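Local coordinates for protein acetylene hydratase (Pelobacter acetylenicus, PDB 2E7Z) that hydrates acetylene to acetaldehyde with a tungsten-bis(molybdopterin guanine dinucleotide) cofactor and one [4Fe-4S] cluster, and does not accept ethylene, at residues Q338-L343 and G385-N390; K349-T354 and F359-G364. All coordinates share one frame; numbering follows the deposited sequence.

In the fold
Contact 2 is nested along the chain inside the loop that contact 1 closes: 349-354 and 359-364 both fall between 338-343 and 385-390. The two centres lie about 10 Å apart, and side chains join them directly. Y362 OH of contact 2 is 2.8 Å from H340 ND1 of contact 1, and Y362 CE1 packs 3.5 Å from F387 CB. All four segments belong to the molybdopterin oxidoreductase family region. The side chain of H340 is about 12 Å from that of E109, and that of L352 about 12 Å from that of Y420, both of which bind the W-bis(molybdopterin guanine dinucleotide) cofactor.

Contact 1: residues Q338-L343 and G385-N390; sequences QMHEAL and GAFMAN
F387 points one rim of its phenyl ring at the imidazole of H340, with F387 CD2 over a face of that ring and 3.7 Å from H340 CE1. The ring planes meet at 69° and the centroids of H340 and F387 are 5.0 Å apart, which identifies a T-shaped stack with F387 as the edge and H340 as the face. The approach is off-centre, since CD2 lies toward the imidazole rim and F387 CE2 stands 4.1 Å from both NE2 and CD2 of H340. A386 CB lies 3.9 Å above one face of the F387 ring, over its centre.

Two hydrogen bonds fix the rotation of the imidazole. H340 NE2 donates to Q338 OE1 at 2.7 Å, and the donor stands 55° out of the amide carbonyl plane, well away from a lone-pair direction. ND1, the other ring nitrogen, is engaged by Y362 OH, so both nitrogens of this buried histidine have partners. Its chi1 of -62° sets CG beside the backbone N and sends the ring toward F387.

The backbones stay well apart, 9.2 Å between the CA atoms of H340 and F387, so the link is made by two aromatic side chains reaching toward each other. R120, in helix 118-126, binds the carbonyl oxygens of A386 and F387. The result is a T-shaped aromatic pair between two loops of the molybdopterin oxidoreductase family region, one with a 3-10 turn and the other leading into helix 391-400.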
# COMPACT_ATOMS: atom_id res chain seq x y z
N GLN A 338 -11.34 -5.84 -16.09
CA GLN A 338 -11.73 -4.50 -15.60
C GLN A 338 -12.39 -3.59 -16.66
O GLN A 338 -13.06 -2.65 -16.30
CB GLN A 338 -10.54 -3.79 -14.97
CG GLN A 338 -10.07 -4.45 -13.71
CD GLN A 338 -8.86 -3.79 -13.08
OE1 GLN A 338 -7.99 -3.29 -13.82
NE2 GLN A 338 -8.76 -3.80 -11.73
N MET A 339 -12.15 -3.85 -17.96
CA MET A 339 -12.85 -3.12 -19.05
C MET A 339 -12.68 -1.63 -18.91
O MET A 339 -13.64 -0.87 -19.07
CB MET A 339 -14.34 -3.48 -19.05
CG MET A 339 -14.58 -4.85 -19.58
SD MET A 339 -16.35 -5.29 -19.64
CE MET A 339 -17.06 -3.94 -20.62
N HIS A 340 -11.44 -1.20 -18.67
CA HIS A 340 -11.13 0.24 -18.73
C HIS A 340 -11.46 0.90 -20.06
O HIS A 340 -11.82 2.07 -20.08
CB HIS A 340 -9.66 0.47 -18.41
CG HIS A 340 -9.29 0.02 -17.03
ND1 HIS A 340 -9.70 0.69 -15.89
CD2 HIS A 340 -8.57 -1.04 -16.61
CE1 HIS A 340 -9.24 0.05 -14.82
NE2 HIS A 340 -8.54 -1.00 -15.23
N GLU A 341 -11.40 0.14 -21.13
CA GLU A 341 -11.71 0.80 -22.40
C GLU A 341 -13.17 1.20 -22.48
O GLU A 341 -13.47 2.21 -23.15
CB GLU A 341 -11.25 -0.00 -23.62
CG GLU A 341 -11.41 0.76 -24.92
CD GLU A 341 -10.41 1.89 -25.08
OE1 GLU A 341 -9.20 1.60 -25.13
OE2 GLU A 341 -10.82 3.06 -25.22
N ALA A 342 -14.06 0.51 -21.78
CA ALA A 342 -15.47 0.83 -21.77
C ALA A 342 -15.82 2.15 -21.12
O ALA A 342 -16.87 2.70 -21.43
CB ALA A 342 -16.28 -0.28 -21.14
N LEU A 343 -14.99 2.62 -20.19
CA LEU A 343 -15.28 3.90 -19.53
C LEU A 343 -15.03 5.04 -20.53
O LEU A 343 -13.92 5.17 -21.05
CB LEU A 343 -14.38 4.10 -18.35
CG LEU A 343 -14.59 5.34 -17.49
CD1 LEU A 343 -15.96 5.32 -16.83
CD2 LEU A 343 -13.51 5.42 -16.45
N GLY A 385 -1.97 -1.35 -8.53
CA GLY A 385 -3.18 -0.54 -8.33
C GLY A 385 -2.99 0.65 -9.25
O GLY A 385 -1.90 1.23 -9.24
N ALA A 386 -3.97 0.97 -10.08
CA ALA A 386 -3.75 1.96 -11.12
C ALA A 386 -5.00 2.67 -11.53
O ALA A 386 -6.13 2.20 -11.31
CB ALA A 386 -3.10 1.29 -12.37
N PHE A 387 -4.78 3.82 -12.16
CA PHE A 387 -5.84 4.67 -12.72
C PHE A 387 -6.71 5.11 -11.55
O PHE A 387 -7.87 4.70 -11.37
CB PHE A 387 -6.63 3.97 -13.83
CG PHE A 387 -5.74 3.18 -14.77
CD1 PHE A 387 -4.70 3.80 -15.43
CD2 PHE A 387 -5.94 1.82 -15.00
CE1 PHE A 387 -3.85 3.09 -16.28
CE2 PHE A 387 -5.10 1.11 -15.89
CZ PHE A 387 -4.05 1.76 -16.51
N MET A 388 -6.11 5.93 -10.71
CA MET A 388 -6.67 6.20 -9.39
C MET A 388 -7.02 7.64 -9.17
O MET A 388 -6.29 8.58 -9.54
CB MET A 388 -5.66 5.78 -8.30
CG MET A 388 -5.09 4.38 -8.47
SD MET A 388 -4.04 3.86 -7.08
CE MET A 388 -2.48 4.68 -7.49
N ALA A 389 -8.14 7.83 -8.47
CA ALA A 389 -8.46 9.15 -7.97
C ALA A 389 -7.51 9.52 -6.85
O ALA A 389 -7.15 8.68 -6.02
CB ALA A 389 -9.92 9.18 -7.46
N ASN A 390 -7.15 10.79 -6.77
CA ASN A 390 -6.31 11.28 -5.71
C ASN A 390 -7.17 11.33 -4.43
O ASN A 390 -8.26 11.89 -4.46
CB ASN A 390 -5.84 12.69 -6.03
CG ASN A 390 -4.99 13.29 -4.94
OD1 ASN A 390 -5.50 14.07 -4.15
ND2 ASN A 390 -3.69 12.94 -4.90

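Contact 2: residues K349-T354 and F359-G364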
# COMPACT_ATOMS: atom_id res chain seq x y z
N LYS A 349 -11.60 11.65 -17.97
CA LYS A 349 -11.11 13.00 -17.74
C LYS A 349 -11.59 13.63 -16.42
O LYS A 349 -10.90 14.48 -15.86
CB LYS A 349 -11.43 13.91 -18.96
CG LYS A 349 -10.62 13.58 -20.20
CD LYS A 349 -11.08 14.43 -21.41
CE LYS A 349 -12.14 13.70 -22.24
NZ LYS A 349 -12.85 14.55 -23.24
N LEU A 350 -12.74 13.17 -15.92
CA LEU A 350 -13.33 13.74 -14.71
C LEU A 350 -12.68 13.18 -13.46
O LEU A 350 -12.92 13.69 -12.36
CB LEU A 350 -14.83 13.42 -14.59
CG LEU A 350 -15.79 14.17 -15.52
CD1 LEU A 350 -17.22 13.64 -15.35
CD2 LEU A 350 -15.73 15.67 -15.32
N GLN A 351 -11.91 12.10 -13.60
CA GLN A 351 -11.36 11.42 -12.43
C GLN A 351 -10.80 12.43 -11.45
O GLN A 351 -9.96 13.25 -11.80
CB GLN A 351 -10.27 10.45 -12.86
CG GLN A 351 -9.84 9.50 -11.71
CD GLN A 351 -9.00 8.37 -12.26
OE1 GLN A 351 -8.05 8.61 -13.02
NE2 GLN A 351 -9.34 7.15 -11.92
N LEU A 352 -11.20 12.34 -10.18
CA LEU A 352 -10.77 13.37 -9.25
C LEU A 352 -9.29 13.28 -9.00
O LEU A 352 -8.75 12.20 -8.75
CB LEU A 352 -11.55 13.21 -7.95
CG LEU A 352 -13.01 13.65 -8.13
CD1 LEU A 352 -13.93 13.08 -7.06
CD2 LEU A 352 -13.12 15.15 -8.10
N GLY A 353 -8.60 14.42 -9.06
CA GLY A 353 -7.15 14.44 -9.11
C GLY A 353 -6.62 14.88 -10.46
O GLY A 353 -5.50 15.38 -10.54
N THR A 354 -7.43 14.74 -11.50
CA THR A 354 -6.96 15.14 -12.83
C THR A 354 -6.57 16.62 -12.83
O THR A 354 -5.62 16.99 -13.53
CB THR A 354 -8.03 14.82 -13.88
OG1 THR A 354 -8.28 13.41 -13.88
CG2 THR A 354 -7.55 15.22 -15.30
N PHE A 359 -0.92 12.80 -12.30
CA PHE A 359 0.01 11.69 -12.61
C PHE A 359 -0.65 10.29 -12.54
O PHE A 359 -0.62 9.53 -13.50
CB PHE A 359 1.25 11.78 -11.71
CG PHE A 359 2.20 10.60 -11.82
CD1 PHE A 359 2.35 9.91 -13.03
CD2 PHE A 359 2.97 10.24 -10.75
CE1 PHE A 359 3.21 8.81 -13.12
CE2 PHE A 359 3.86 9.15 -10.83
CZ PHE A 359 3.97 8.44 -12.03
N LEU A 360 -1.25 9.95 -11.41
CA LEU A 360 -1.73 8.59 -11.20
C LEU A 360 -3.14 8.31 -11.75
O LEU A 360 -3.65 7.18 -11.66
CB LEU A 360 -1.61 8.23 -9.71
CG LEU A 360 -0.16 8.15 -9.17
CD1 LEU A 360 -0.10 8.07 -7.65
CD2 LEU A 360 0.66 7.00 -9.86
N THR A 361 -3.75 9.33 -12.34
CA THR A 361 -5.03 9.21 -13.01
C THR A 361 -4.90 8.58 -14.39
O THR A 361 -3.79 8.46 -14.92
CB THR A 361 -5.76 10.55 -13.17
OG1 THR A 361 -5.07 11.34 -14.17
CG2 THR A 361 -5.88 11.32 -11.84
N TYR A 362 -6.03 8.21 -14.98
CA TYR A 362 -6.03 7.82 -16.40
C TYR A 362 -5.27 8.81 -17.26
O TYR A 362 -4.51 8.42 -18.17
CB TYR A 362 -7.43 7.73 -16.96
CG TYR A 362 -8.23 6.55 -16.49
CD1 TYR A 362 -7.99 5.27 -17.01
CD2 TYR A 362 -9.27 6.71 -15.57
CE1 TYR A 362 -8.76 4.18 -16.61
CE2 TYR A 362 -10.03 5.61 -15.13
CZ TYR A 362 -9.78 4.36 -15.67
OH TYR A 362 -10.53 3.28 -15.31
N THR A 363 -5.50 10.10 -17.01
CA THR A 363 -4.88 11.12 -17.88
C THR A 363 -3.36 11.11 -17.72
O THR A 363 -2.61 11.14 -18.70
CB THR A 363 -5.42 12.51 -17.55
OG1 THR A 363 -6.79 12.55 -17.90
CG2 THR A 363 -4.64 13.61 -18.28
N GLY A 364 -2.89 11.10 -16.48
CA GLY A 364 -1.45 11.10 -16.24
C GLY A 364 -0.72 9.88 -16.76
O GLY A 364 0.44 9.97 -17.17
O HOH W 1 -8.03 11.45 -15.79
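Q351 provides the direct polar link: its OE1 accepts from Y362 N at 2.8 Å, with an N-H...O angle of 157° and the donor in the carbonyl plane. An extended chain, with CG anti to the backbone N (chi1 -169°), carries the amide across. The amide and ring planes of Q351 and Y362 are 14° apart, and Q351 NE2 comes within 3.6 Å of Y362 CE2, while NE2 itself bonds to P129 O.

Water 1 supplies an indirect link, donating to T354 OG1 and hydrogen-bonded to T363 OG1, each at 2.7 Å. Within 349-354, Q351 O receives both T354 N and T354 OG1, the latter in the carbonyl plane on a lone pair, which secures the type II turn from Q351 to T354.

Nonpolar packing is made largely by T361 CG2, which rests 3.8 Å from T354 N and also lies near G353. T361 is the N-cap of the following helix through a weak bond from T363 N, and its OG1 also bonds to P358 O.

The contact thus ties the end of helix 345-350 to the start of helix 362-365. Q351 and Y362 touch R120 of helix 118-126, while L352 packs on helix 391-400.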